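Local coordinates for protein nucleoporin NUP170 (Chaetomium thermophilum, PDB 5HAX) that is a scaffold nucleoporin, pairing a beta-propeller with an alpha-helical domain, and probably forms part of the inner ring of the nuclear pore complex, at residues 87-93 and 108-114; 114-120 and 133-139; 349-354 and 371-377; 388-393 and 404-409; 529-533 and 556-560. One frame throughout, in Å; residues are numbered along the deposited sequence. Where two conformers were deposited one is given.

Interaction 1: residues 87-93 and 108-114; sequences SIDSSLF and EEATHTI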
# COMPACT_ATOMS: atom_id res chain seq x y z
N SER A 87 4.69 -11.03 -24.83
CA SER A 87 5.76 -11.13 -25.82
C SER A 87 5.63 -12.45 -26.56
O SER A 87 5.39 -13.49 -25.94
CB SER A 87 7.14 -11.01 -25.17
OG SER A 87 7.42 -12.13 -24.35
N ILE A 88 5.78 -12.40 -27.88
CA ILE A 88 5.76 -13.59 -28.74
C ILE A 88 7.02 -13.52 -29.59
O ILE A 88 7.11 -12.69 -30.51
CB ILE A 88 4.50 -13.66 -29.61
CG1 ILE A 88 3.24 -13.68 -28.74
CG2 ILE A 88 4.54 -14.91 -30.48
CD1 ILE A 88 2.62 -12.32 -28.56
N ASP A 89 7.98 -14.40 -29.30
CA ASP A 89 9.27 -14.40 -29.99
C ASP A 89 9.90 -13.02 -29.92
O ASP A 89 10.27 -12.55 -28.84
CB ASP A 89 9.10 -14.88 -31.43
CG ASP A 89 8.61 -16.32 -31.52
OD1 ASP A 89 9.06 -17.15 -30.70
OD2 ASP A 89 7.77 -16.61 -32.40
N SER A 90 10.02 -12.34 -31.06
CA SER A 90 10.64 -11.02 -31.13
C SER A 90 9.62 -9.88 -31.15
O SER A 90 9.98 -8.74 -31.47
CB SER A 90 11.53 -10.92 -32.37
OG SER A 90 10.79 -11.15 -33.56
N SER A 91 8.36 -10.15 -30.81
CA SER A 91 7.29 -9.16 -30.88
C SER A 91 6.68 -8.95 -29.50
O SER A 91 6.58 -9.88 -28.69
CB SER A 91 6.20 -9.59 -31.87
OG SER A 91 6.70 -9.58 -33.20
N LEU A 92 6.27 -7.71 -29.23
CA LEU A 92 5.72 -7.31 -27.94
C LEU A 92 4.39 -6.59 -28.14
O LEU A 92 4.25 -5.77 -29.05
CB LEU A 92 6.69 -6.40 -27.19
CG LEU A 92 6.20 -5.82 -25.87
CD1 LEU A 92 5.89 -6.94 -24.88
CD2 LEU A 92 7.23 -4.87 -25.30
N PHE A 93 3.43 -6.88 -27.26
CA PHE A 93 2.09 -6.30 -27.35
C PHE A 93 1.62 -5.87 -25.97
O PHE A 93 1.58 -6.70 -25.05
CB PHE A 93 1.10 -7.30 -27.97
CG PHE A 93 1.45 -7.71 -29.36
CD1 PHE A 93 1.08 -6.92 -30.44
CD2 PHE A 93 2.15 -8.88 -29.60
CE1 PHE A 93 1.41 -7.29 -31.73
CE2 PHE A 93 2.48 -9.26 -30.89
CZ PHE A 93 2.11 -8.46 -31.96
N GLU A 108 7.36 -4.27 -32.70
CA GLU A 108 7.98 -5.42 -33.34
C GLU A 108 9.32 -5.06 -33.98
O GLU A 108 9.79 -5.78 -34.87
CB GLU A 108 7.04 -6.02 -34.38
CG GLU A 108 5.59 -6.09 -33.91
CD GLU A 108 4.69 -6.87 -34.84
OE1 GLU A 108 5.19 -7.79 -35.52
OE2 GLU A 108 3.48 -6.57 -34.89
N GLU A 109 9.95 -3.97 -33.54
CA GLU A 109 11.26 -3.60 -34.07
C GLU A 109 12.32 -4.63 -33.71
O GLU A 109 13.28 -4.82 -34.47
CB GLU A 109 11.68 -2.23 -33.56
CG GLU A 109 10.69 -1.11 -33.84
CD GLU A 109 10.38 -0.97 -35.32
OE1 GLU A 109 9.23 -1.26 -35.72
OE2 GLU A 109 11.29 -0.58 -36.08
N ALA A 110 12.18 -5.29 -32.57
CA ALA A 110 13.21 -6.20 -32.08
C ALA A 110 13.47 -7.31 -33.09
O ALA A 110 12.57 -7.79 -33.78
CB ALA A 110 12.80 -6.81 -30.74
N THR A 111 14.74 -7.72 -33.15
CA THR A 111 15.20 -8.73 -34.10
C THR A 111 15.31 -10.12 -33.49
O THR A 111 15.19 -11.11 -34.21
CB THR A 111 16.56 -8.32 -34.69
OG1 THR A 111 17.10 -9.41 -35.44
CG2 THR A 111 17.55 -7.92 -33.59
N HIS A 112 15.51 -10.22 -32.17
CA HIS A 112 15.70 -11.49 -31.49
C HIS A 112 14.66 -11.67 -30.39
O HIS A 112 13.92 -10.74 -30.04
CB HIS A 112 17.11 -11.59 -30.91
CG HIS A 112 18.18 -11.77 -31.95
ND1 HIS A 112 18.92 -10.72 -32.44
CD2 HIS A 112 18.61 -12.87 -32.61
CE1 HIS A 112 19.78 -11.17 -33.34
NE2 HIS A 112 19.61 -12.47 -33.46
N THR A 113 14.61 -12.89 -29.85
CA THR A 113 13.60 -13.26 -28.87
C THR A 113 13.65 -12.35 -27.65
O THR A 113 14.72 -12.11 -27.08
CB THR A 113 13.80 -14.72 -28.45
OG1 THR A 113 13.84 -15.55 -29.61
CG2 THR A 113 12.68 -15.18 -27.52
N ILE A 114 12.49 -11.86 -27.23
CA ILE A 114 12.38 -11.07 -26.01
C ILE A 114 12.40 -12.00 -24.81
O ILE A 114 11.65 -12.99 -24.76
CB ILE A 114 11.09 -10.22 -26.03
CG1 ILE A 114 11.19 -9.14 -27.11
CG2 ILE A 114 10.85 -9.57 -24.67
CD1 ILE A 114 9.87 -8.46 -27.41
O HOH W 1 9.07 -13.55 -26.07
O HOH W 2 10.22 -8.59 -34.25
O HOH W 3 9.85 -5.98 -30.86

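Interaction 2: residues 114-120 and 133-139; sequences ITAVALV and HVLVVAT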
# COMPACT_ATOMS: atom_id res chain seq x y z
N ILE A 114 12.49 -11.86 -27.23
CA ILE A 114 12.38 -11.07 -26.01
C ILE A 114 12.40 -12.00 -24.81
O ILE A 114 11.65 -12.99 -24.76
CB ILE A 114 11.09 -10.22 -26.03
CG1 ILE A 114 11.19 -9.14 -27.11
CG2 ILE A 114 10.85 -9.57 -24.67
CD1 ILE A 114 9.87 -8.46 -27.41
N THR A 115 13.25 -11.68 -23.83
CA THR A 115 13.39 -12.49 -22.63
C THR A 115 12.95 -11.79 -21.35
O THR A 115 12.75 -12.46 -20.33
CB THR A 115 14.86 -12.94 -22.46
OG1 THR A 115 15.71 -11.79 -22.46
CG2 THR A 115 15.26 -13.88 -23.59
N ALA A 116 12.78 -10.47 -21.38
CA ALA A 116 12.31 -9.74 -20.21
C ALA A 116 11.81 -8.37 -20.65
O ALA A 116 12.31 -7.79 -21.62
CB ALA A 116 13.42 -9.59 -19.16
N VAL A 117 10.82 -7.87 -19.92
CA VAL A 117 10.23 -6.55 -20.16
C VAL A 117 9.89 -5.93 -18.80
O VAL A 117 9.43 -6.63 -17.90
CB VAL A 117 8.98 -6.63 -21.05
CG1 VAL A 117 8.37 -5.25 -21.25
CG2 VAL A 117 9.31 -7.27 -22.39
N ALA A 118 10.11 -4.63 -18.67
CA ALA A 118 9.81 -3.94 -17.42
C ALA A 118 9.53 -2.47 -17.68
O ALA A 118 9.98 -1.89 -18.67
CB ALA A 118 10.96 -4.08 -16.42
N LEU A 119 8.77 -1.87 -16.76
CA LEU A 119 8.41 -0.46 -16.80
C LEU A 119 9.00 0.21 -15.57
O LEU A 119 8.61 -0.11 -14.44
CB LEU A 119 6.89 -0.29 -16.83
CG LEU A 119 6.35 1.13 -17.04
CD1 LEU A 119 6.65 1.61 -18.45
CD2 LEU A 119 4.86 1.18 -16.74
N VAL A 120 9.93 1.14 -15.78
CA VAL A 120 10.68 1.75 -14.68
C VAL A 120 10.54 3.26 -14.75
O VAL A 120 10.12 3.82 -15.77
CB VAL A 120 12.17 1.34 -14.72
CG1 VAL A 120 12.32 -0.17 -14.56
CG2 VAL A 120 12.82 1.82 -16.01
N HIS A 133 7.56 7.20 -17.79
CA HIS A 133 8.22 5.93 -17.52
C HIS A 133 9.22 5.64 -18.63
O HIS A 133 9.25 6.31 -19.67
CB HIS A 133 7.22 4.78 -17.42
CG HIS A 133 6.22 4.93 -16.31
ND1 HIS A 133 5.01 5.57 -16.49
CD2 HIS A 133 6.24 4.51 -15.03
CE1 HIS A 133 4.34 5.54 -15.35
NE2 HIS A 133 5.06 4.91 -14.45
N VAL A 134 10.03 4.61 -18.40
CA VAL A 134 10.91 4.04 -19.42
C VAL A 134 10.55 2.56 -19.55
O VAL A 134 10.41 1.86 -18.54
CB VAL A 134 12.40 4.21 -19.06
CG1 VAL A 134 13.28 3.43 -20.04
CG2 VAL A 134 12.78 5.67 -19.06
N LEU A 135 10.40 2.11 -20.79
CA LEU A 135 10.12 0.71 -21.09
C LEU A 135 11.43 0.03 -21.46
O LEU A 135 12.07 0.41 -22.45
CB LEU A 135 9.10 0.60 -22.22
CG LEU A 135 8.67 -0.80 -22.64
CD1 LEU A 135 7.87 -1.49 -21.55
CD2 LEU A 135 7.86 -0.74 -23.93
N VAL A 136 11.83 -0.96 -20.67
CA VAL A 136 13.05 -1.72 -20.92
C VAL A 136 12.66 -3.05 -21.56
O VAL A 136 11.86 -3.80 -20.99
CB VAL A 136 13.84 -1.96 -19.62
CG1 VAL A 136 15.19 -2.59 -19.93
CG2 VAL A 136 14.03 -0.66 -18.85
N VAL A 137 13.21 -3.33 -22.73
CA VAL A 137 12.93 -4.55 -23.48
C VAL A 137 14.26 -5.28 -23.68
O VAL A 137 15.15 -4.78 -24.38
CB VAL A 137 12.26 -4.26 -24.83
CG1 VAL A 137 12.02 -5.56 -25.59
CG2 VAL A 137 10.96 -3.50 -24.63
N ALA A 138 14.39 -6.45 -23.06
CA ALA A 138 15.60 -7.26 -23.15
C ALA A 138 15.36 -8.43 -24.10
O ALA A 138 14.37 -9.15 -23.97
CB ALA A 138 16.01 -7.77 -21.77
N THR A 139 16.28 -8.61 -25.05
CA THR A 139 16.27 -9.75 -25.96
C THR A 139 17.54 -10.58 -25.73
O THR A 139 18.37 -10.26 -24.89
CB THR A 139 16.18 -9.30 -27.42
OG1 THR A 139 17.44 -8.73 -27.83
CG2 THR A 139 15.07 -8.29 -27.61
O HOH W 4 18.30 -12.09 -22.52

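Interaction 3: residues 349-354 and 371-377; sequences FPPRES and DKTSRAL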
# COMPACT_ATOMS: atom_id res chain seq x y z
N PHE A 349 4.57 -19.33 10.51
CA PHE A 349 4.27 -20.64 9.94
C PHE A 349 2.90 -20.64 9.26
O PHE A 349 2.06 -19.79 9.54
CB PHE A 349 4.33 -21.71 11.02
CG PHE A 349 5.73 -22.06 11.46
CD1 PHE A 349 6.50 -22.93 10.72
CD2 PHE A 349 6.26 -21.51 12.61
CE1 PHE A 349 7.79 -23.25 11.11
CE2 PHE A 349 7.55 -21.83 13.02
CZ PHE A 349 8.31 -22.70 12.26
N PRO A 350 2.66 -21.61 8.38
CA PRO A 350 1.43 -21.59 7.57
C PRO A 350 0.19 -21.84 8.40
O PRO A 350 0.26 -22.44 9.48
CB PRO A 350 1.65 -22.74 6.57
CG PRO A 350 3.10 -23.04 6.60
CD PRO A 350 3.58 -22.68 7.96
N PRO A 351 -0.97 -21.42 7.91
CA PRO A 351 -2.24 -21.81 8.54
C PRO A 351 -2.51 -23.29 8.31
O PRO A 351 -1.86 -23.95 7.50
CB PRO A 351 -3.26 -20.93 7.83
CG PRO A 351 -2.70 -20.80 6.45
CD PRO A 351 -1.20 -20.73 6.62
N ARG A 352 -3.51 -23.80 9.02
CA ARG A 352 -3.87 -25.22 8.93
C ARG A 352 -5.12 -25.46 8.10
O ARG A 352 -5.20 -26.48 7.40
CB ARG A 352 -4.08 -25.80 10.34
CG ARG A 352 -4.25 -27.31 10.35
CD ARG A 352 -3.81 -27.91 11.67
NE ARG A 352 -2.35 -27.99 11.78
CZ ARG A 352 -1.61 -29.02 11.39
NH1 ARG A 352 -2.17 -30.09 10.85
NH2 ARG A 352 -0.29 -28.97 11.54
N GLU A 353 -6.10 -24.56 8.14
CA GLU A 353 -7.34 -24.76 7.41
C GLU A 353 -7.10 -24.78 5.91
O GLU A 353 -6.48 -23.88 5.35
CB GLU A 353 -8.34 -23.65 7.76
CG GLU A 353 -9.71 -24.15 8.17
CD GLU A 353 -10.76 -23.05 8.15
OE1 GLU A 353 -11.09 -22.57 7.05
OE2 GLU A 353 -11.25 -22.67 9.23
N SER A 354 -7.61 -25.83 5.25
CA SER A 354 -7.58 -25.95 3.80
C SER A 354 -8.89 -25.45 3.20
O SER A 354 -9.92 -25.39 3.88
CB SER A 354 -7.35 -27.41 3.40
OG SER A 354 -5.97 -27.75 3.49
N ASP A 371 1.74 -23.92 15.88
CA ASP A 371 1.55 -24.89 14.79
C ASP A 371 2.69 -24.70 13.80
O ASP A 371 2.69 -23.74 13.02
CB ASP A 371 0.19 -24.72 14.13
CG ASP A 371 -0.13 -25.84 13.16
OD1 ASP A 371 0.77 -26.66 12.86
OD2 ASP A 371 -1.28 -25.89 12.70
N LYS A 372 3.65 -25.63 13.81
CA LYS A 372 4.84 -25.55 12.98
C LYS A 372 4.93 -26.72 11.99
O LYS A 372 6.03 -27.01 11.49
CB LYS A 372 6.09 -25.52 13.87
CG LYS A 372 6.24 -26.76 14.74
CD LYS A 372 7.41 -26.63 15.71
CE LYS A 372 7.64 -27.93 16.46
NZ LYS A 372 8.84 -27.87 17.33
N THR A 373 3.81 -27.38 11.70
CA THR A 373 3.82 -28.58 10.86
C THR A 373 2.75 -28.57 9.77
O THR A 373 2.58 -29.59 9.09
CB THR A 373 3.65 -29.84 11.73
OG1 THR A 373 2.46 -29.71 12.53
CG2 THR A 373 4.85 -30.04 12.63
N SER A 374 2.04 -27.47 9.57
CA SER A 374 0.95 -27.47 8.60
C SER A 374 1.49 -27.55 7.18
O SER A 374 2.48 -26.91 6.83
CB SER A 374 0.09 -26.22 8.74
OG SER A 374 -0.90 -26.21 7.73
N ARG A 375 0.79 -28.33 6.34
CA ARG A 375 1.12 -28.49 4.93
C ARG A 375 0.15 -27.74 4.02
O ARG A 375 0.14 -27.99 2.81
CB ARG A 375 1.13 -29.98 4.56
CG ARG A 375 2.02 -30.85 5.44
CD ARG A 375 3.47 -30.81 5.00
NE ARG A 375 3.63 -31.26 3.62
CZ ARG A 375 3.49 -32.52 3.22
NH1 ARG A 375 3.18 -33.47 4.08
NH2 ARG A 375 3.65 -32.82 1.94
N ALA A 376 -0.65 -26.83 4.58
CA ALA A 376 -1.73 -26.22 3.81
C ALA A 376 -1.21 -25.35 2.68
O ALA A 376 -1.90 -25.17 1.67
CB ALA A 376 -2.63 -25.40 4.74
N LEU A 377 -0.01 -24.78 2.83
CA LEU A 377 0.61 -23.95 1.80
C LEU A 377 1.72 -24.69 1.06
O LEU A 377 2.56 -24.05 0.42
CB LEU A 377 1.16 -22.67 2.42
CG LEU A 377 0.16 -21.76 3.15
CD1 LEU A 377 0.84 -20.48 3.60
CD2 LEU A 377 -1.05 -21.45 2.29
O HOH W 5 2.09 -24.50 10.54
O HOH W 6 -1.46 -23.00 11.72
O HOH W 7 -4.20 -26.34 0.89

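Interaction 4: residues 388-393 and 404-409; sequences PGYFFD and LFVSAP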
# COMPACT_ATOMS: atom_id res chain seq x y z
N PRO A 388 0.81 -2.95 4.43
CA PRO A 388 1.47 -3.21 5.71
C PRO A 388 1.59 -4.70 6.05
O PRO A 388 1.72 -5.04 7.23
CB PRO A 388 0.55 -2.50 6.70
CG PRO A 388 -0.80 -2.70 6.12
CD PRO A 388 -0.63 -2.74 4.61
N GLY A 389 1.53 -5.57 5.05
CA GLY A 389 1.70 -7.00 5.28
C GLY A 389 0.75 -7.89 4.51
O GLY A 389 0.66 -9.09 4.79
N TYR A 390 0.04 -7.33 3.54
CA TYR A 390 -0.84 -8.13 2.69
C TYR A 390 -0.03 -9.21 1.98
O TYR A 390 0.94 -8.91 1.28
CB TYR A 390 -1.53 -7.23 1.66
CG TYR A 390 -2.26 -6.03 2.22
CD1 TYR A 390 -2.92 -6.09 3.45
CD2 TYR A 390 -2.28 -4.83 1.52
CE1 TYR A 390 -3.58 -4.98 3.95
CE2 TYR A 390 -2.94 -3.72 2.02
CZ TYR A 390 -3.59 -3.80 3.23
OH TYR A 390 -4.24 -2.69 3.72
N PHE A 391 -0.43 -10.47 2.16
CA PHE A 391 0.34 -11.62 1.71
C PHE A 391 -0.48 -12.44 0.73
O PHE A 391 -1.60 -12.86 1.05
CB PHE A 391 0.77 -12.48 2.91
CG PHE A 391 1.45 -13.77 2.54
CD1 PHE A 391 2.54 -13.78 1.69
CD2 PHE A 391 1.00 -14.97 3.07
CE1 PHE A 391 3.17 -14.97 1.36
CE2 PHE A 391 1.63 -16.16 2.75
CZ PHE A 391 2.71 -16.16 1.89
N PHE A 392 0.07 -12.67 -0.46
CA PHE A 392 -0.54 -13.52 -1.49
C PHE A 392 0.38 -14.70 -1.74
O PHE A 392 1.56 -14.51 -2.04
CB PHE A 392 -0.75 -12.75 -2.80
CG PHE A 392 -1.82 -11.69 -2.73
CD1 PHE A 392 -3.04 -11.90 -3.35
CD2 PHE A 392 -1.59 -10.50 -2.08
CE1 PHE A 392 -4.02 -10.92 -3.30
CE2 PHE A 392 -2.57 -9.52 -2.03
CZ PHE A 392 -3.79 -9.74 -2.64
N ASP A 393 -0.16 -15.92 -1.63
CA ASP A 393 0.61 -17.14 -1.86
C ASP A 393 -0.12 -18.02 -2.87
O ASP A 393 -1.28 -18.37 -2.66
CB ASP A 393 0.83 -17.92 -0.56
CG ASP A 393 1.82 -19.07 -0.73
OD1 ASP A 393 2.45 -19.16 -1.80
OD2 ASP A 393 1.97 -19.87 0.21
N LEU A 404 -5.29 -19.64 -4.12
CA LEU A 404 -4.72 -18.38 -3.65
C LEU A 404 -5.03 -18.23 -2.16
O LEU A 404 -6.19 -18.08 -1.78
CB LEU A 404 -5.30 -17.21 -4.44
CG LEU A 404 -4.28 -16.25 -5.04
CD1 LEU A 404 -3.48 -16.94 -6.13
CD2 LEU A 404 -4.98 -15.01 -5.58
N PHE A 405 -3.99 -18.26 -1.34
CA PHE A 405 -4.11 -17.88 0.06
C PHE A 405 -3.78 -16.40 0.20
O PHE A 405 -2.73 -15.95 -0.27
CB PHE A 405 -3.19 -18.71 0.96
CG PHE A 405 -3.19 -18.26 2.39
CD1 PHE A 405 -4.29 -18.50 3.20
CD2 PHE A 405 -2.10 -17.60 2.93
CE1 PHE A 405 -4.30 -18.08 4.52
CE2 PHE A 405 -2.10 -17.18 4.25
CZ PHE A 405 -3.20 -17.42 5.04
N VAL A 406 -4.67 -15.66 0.84
CA VAL A 406 -4.51 -14.22 1.02
C VAL A 406 -4.79 -13.88 2.48
O VAL A 406 -5.81 -14.30 3.03
CB VAL A 406 -5.44 -13.41 0.09
CG1 VAL A 406 -4.96 -11.97 0.00
CG2 VAL A 406 -5.49 -14.04 -1.30
N SER A 407 -3.88 -13.13 3.09
CA SER A 407 -4.00 -12.78 4.50
C SER A 407 -3.55 -11.34 4.71
O SER A 407 -2.82 -10.76 3.90
CB SER A 407 -3.17 -13.72 5.39
OG SER A 407 -1.79 -13.64 5.09
N ALA A 408 -4.00 -10.77 5.82
CA ALA A 408 -3.65 -9.42 6.22
C ALA A 408 -3.40 -9.43 7.72
O ALA A 408 -3.86 -10.33 8.43
CB ALA A 408 -4.77 -8.42 5.88
N PRO A 409 -2.66 -8.44 8.23
CA PRO A 409 -2.55 -8.31 9.68
C PRO A 409 -3.92 -8.08 10.28
O PRO A 409 -4.78 -7.44 9.68
CB PRO A 409 -1.64 -7.08 9.86
CG PRO A 409 -0.98 -6.87 8.55
CD PRO A 409 -1.93 -7.38 7.52

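Interaction 5: residues 529-533 and 556-560; sequences ALAVA and ARAAF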
# COMPACT_ATOMS: atom_id res chain seq x y z
N ALA A 529 -19.86 1.85 13.09
CA ALA A 529 -21.29 2.06 12.94
C ALA A 529 -21.59 3.51 12.57
O ALA A 529 -22.39 3.78 11.67
CB ALA A 529 -22.01 1.67 14.24
N LEU A 530 -20.95 4.45 13.26
CA LEU A 530 -21.12 5.86 12.92
C LEU A 530 -20.75 6.12 11.47
O LEU A 530 -21.48 6.81 10.74
CB LEU A 530 -20.28 6.72 13.86
CG LEU A 530 -20.24 8.23 13.56
CD1 LEU A 530 -21.64 8.82 13.63
CD2 LEU A 530 -19.30 8.93 14.52
N ALA A 531 -19.62 5.57 11.02
CA ALA A 531 -19.18 5.77 9.65
C ALA A 531 -20.19 5.20 8.66
O ALA A 531 -20.58 5.88 7.70
CB ALA A 531 -17.81 5.13 9.44
N VAL A 532 -20.62 3.96 8.87
CA VAL A 532 -21.63 3.36 7.99
C VAL A 532 -22.91 4.18 8.02
O VAL A 532 -23.52 4.43 6.97
CB VAL A 532 -21.90 1.89 8.40
CG1 VAL A 532 -23.06 1.31 7.60
CG2 VAL A 532 -20.65 1.05 8.20
N ALA A 533 -23.33 4.61 9.21
CA ALA A 533 -24.52 5.45 9.31
C ALA A 533 -24.39 6.72 8.48
O ALA A 533 -25.39 7.23 7.97
CB ALA A 533 -24.80 5.80 10.77
N ALA A 556 -27.04 0.66 11.27
CA ALA A 556 -25.83 1.26 11.82
C ALA A 556 -26.17 2.36 12.82
O ALA A 556 -25.53 2.47 13.87
CB ALA A 556 -24.96 1.80 10.68
N ARG A 557 -27.17 3.19 12.50
CA ARG A 557 -27.65 4.18 13.46
C ARG A 557 -28.13 3.51 14.74
O ARG A 557 -27.83 3.97 15.84
CB ARG A 557 -28.78 5.01 12.84
CG ARG A 557 -29.54 5.88 13.84
CD ARG A 557 -30.68 6.64 13.18
NE ARG A 557 -31.68 5.74 12.60
CZ ARG A 557 -32.82 6.14 12.05
NH1 ARG A 557 -33.12 7.43 12.00
NH2 ARG A 557 -33.67 5.25 11.55
N ALA A 558 -28.90 2.42 14.61
CA ALA A 558 -29.42 1.73 15.78
C ALA A 558 -28.29 1.18 16.64
O ALA A 558 -28.37 1.18 17.87
CB ALA A 558 -30.37 0.62 15.36
N ALA A 559 -27.22 0.69 16.00
CA ALA A 559 -26.09 0.16 16.75
C ALA A 559 -25.32 1.28 17.45
O ALA A 559 -24.84 1.10 18.57
CB ALA A 559 -25.16 -0.62 15.82
N PHE A 560 -25.21 2.44 16.80
CA PHE A 560 -24.52 3.57 17.40
C PHE A 560 -25.23 4.05 18.66
O PHE A 560 -24.59 4.42 19.65
CB PHE A 560 -24.40 4.70 16.37
CG PHE A 560 -23.65 5.90 16.85
CD1 PHE A 560 -24.31 7.07 17.17
CD2 PHE A 560 -22.27 5.87 16.96
CE1 PHE A 560 -23.62 8.19 17.60
CE2 PHE A 560 -21.57 6.98 17.39
CZ PHE A 560 -22.24 8.14 17.71

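Interaction 1: residues 87-93 and 108-114
The ring of Phe93 and the carboxylate of Glu108 meet at a slant, their planes 64° apart, with Glu108 OE2 lying 3.7 Å from Phe93 CZ; the same ring also stacks with that of His65. Phe93 lies on the second strand of a beta hairpin in one propeller blade, and Glu108 just beyond the blade's last strand, 105-107. Strands 83-88 and 91-96 of the hairpin are joined by a type II' turn from Ile88 to Ser91, while 108-114 is the loop that leaves this blade and starts the next. Beyond CG the Glu108 chain is extended, which carries its carboxylate past Ser91 to the phenyl group, and on the way OE1 takes a weak hydrogen bond of 3.3 Å from Ser91 OG. With an alanine here, the Ser91 hydroxyl would probably lose its carboxylate acceptor and the flank of Phe93 would be left less covered. At the turn itself water does much of the joining. One molecule donates to Ser90 O and accepts from Ala110 N, and another links Ser87 OG with Asp89 O and Ile114 O. Ile114 plugs the apolar side: its CD1 rests 3.8 Å from Leu92 CB. The direct backbone tie is nearly straight, Ile114 N donating to Asp89 O at 2.8 Å with 173° at the hydrogen, and the same oxygen receives a CA-H contact from Thr113 CA at 3.4 Å.

Interaction 2: residues 114-120 and 133-139
Val117 CG1 and Leu135 CD1 touch at 3.8 Å on one side of this antiparallel strand pair, and next to them Val137 CG1 meets CG1 of Ile114 at 4.0 Å. The other side bears Ala116, Ala118, Val120, Val134, Val136 and Ala138; there, with Val120 CG1 anti to the carbonyl carbon (chi1 -62°), CG2 falls between N and the carbonyl carbon and reaches Val134 CB and, at 4.0 Å, Val136 CG2. At the far end Leu119 covers His133: CD2 stands over one face of the imidazole, 4.1 Å from its centroid, in a CH-pi contact, while Val120 O lies at the ring edge. His133 NE2 is held by Glu80. Paired backbone bonds run between the strands, the shortest from Val134 N to Val120 O at 2.7 Å. At the opposite end Thr115 and Ala116 both face Ala138 in a classic beta bulge, where Ala138 O receives Thr115 N at 2.8 Å and, weakly, Ala116 N. Thr115 OG1 bonds to Val176 O, and a water joins it to Thr139 O. The pair opens a four-stranded propeller blade continued by strand 142-151; Phe78 of strand 73-78 packs on the Val117 and Leu135 side, Ile179 of strand 178-181 on the alanines.

Interaction 3: residues 349-354 and 371-377
Arg352 grips Asp371 side-on through two nitrogens: NE donates to OD2 at 2.5 Å, and NH2 of the arginine donates to OD1 of the aspartate at 2.9 Å. Guanidinium and carboxylate are nearly coplanar, 17° apart, and both bonds are close to straight, so the pair locks the two flat groups against rotation. A bend at chi3 (-76°) turns the arginine end across the loop to reach the acid. Thr373 N adds a weak bond to Asp371 OD1. Deeper in, Ser374 OG, placed opposite its own backbone N (chi1 176°), donates to Pro351 O in a very short bond of 2.5 Å, and it also accepts from Ala376 N, forming an ST turn; one hydroxyl thus both fixes the turn and ties it to the proline segment. Water bridges Pro350 O to Asp371 OD2, and a second one lies between Pro350 O, Asp371 O and Ser374 N. Packing flanks these bonds. Lys372 CB sits over the centre of the Phe349 ring, 3.8 Å from its centroid, a CH-pi contact, with the lysine amine anchored on Ser283 O. Leu377 CD1 lies against Pro350 CB and, at 3.7 Å, Pro351 CD. Together the segments form the two ends of a long loop between strands 341-348 and 380-386 of the propeller; Leu377 rests on strands 390-395 and 403-409, and Pro351 packs on Phe405 and on Met40 of strand 39-41.

Interaction 4: residues 388-393 and 404-409
Phe392 and Val406 form the closely packed part of this antiparallel hairpin in a propeller blade: Val406 CG1 lies over one face of the ring, 3.7 Å from its centroid and offset toward the rim. On the opposite side of the sheet the Phe391 and Phe405 rings approach edge to edge, Phe391 CD2 to Phe405 CE2 at 4.0 Å, with Ser407 OG in the plane of the Phe391 ring at its edge. The Pro409 end is close too, Pro409 CG lying 3.5 Å from Pro388 O. Contacts are looser at the other end, where Leu404 CD2 stands 4.3 Å from Phe392 CD1, although Leu404 too is buried. An alanine for Phe392 would probably leave Val406 CG1 without its aromatic cover and open a gap beside Leu404. Four backbone bonds pair Phe391 with Ser407 and Asp393 with Phe405. Tyr390 OH bonds to Glu462, Asp393 OD2 to Ser380 and Ser407 OG to Glu427; these polar ends thus find partners beyond the hairpin, while the rings and Val406 supply its apolar packing.

Interaction 5: residues 529-533 and 556-560
Leu530 lies alongside Phe560, the two side chains pointing the same way, and three of its carbons touch the ring. Leu530 CB comes 3.8 Å from Phe560 CE2 and about as far from CD2. CG continues opposite the backbone N (chi1 175°), a course that carries the branches up beside the phenyl group. Of these, Leu530 CD1 ends over one face, 4.3 Å from the centroid of the Phe560 ring and 15° off the normal, a CH-pi contact displaced toward the rim, while Leu530 CD2 reaches Phe560 CE2 at 4.1 Å. The same leucine also packs on Leu635 and Phe638 of helix 622-640, so the ring is met by one flank of a larger apolar cluster. Beside this pair the helices come together on alanines. Ala556 CB presses into the other helix 3.4 Å from Ala529 O, an oxygen that is already engaged by Ala533 N, and also touches Val532 CG1 and, at 4.0 Å, Ala533 CB. In return Ala529 CB lies 3.6 Å from Ala556 O, with Ala559 CB close by. Side chains this short let the axes of the two segments approach to 8.0 Å, at 147° between their directions. Phe494 and Leu498 of helix 490-501 pack on Ala529 and Ala556. Closely packed antiparallel helices of this kind are consistent with the alpha-helical domain that follows the propeller in this nucleoporin family.

Interactions 1 and 2 share Ile114 and lie 11 Å apart between centres, so the loop that packs on the turn of one propeller blade runs into the first strand of the next; Leu92 packs on Val137, and Ala110 on Thr139. Interactions 3 and 4, 14 Å apart between centres, form a second touching pair, in which Pro351 and Leu377 of the loop lie on Phe405 of the hairpin. The two pairs do not touch: nearest atoms of interactions 2 and 4 are about 19 Å apart. Interaction 5 belongs to the helical part, its nearest atoms about 17 Å from interaction 4, and about 41 Å from interaction 1, which lies on the other side of the chain's centre.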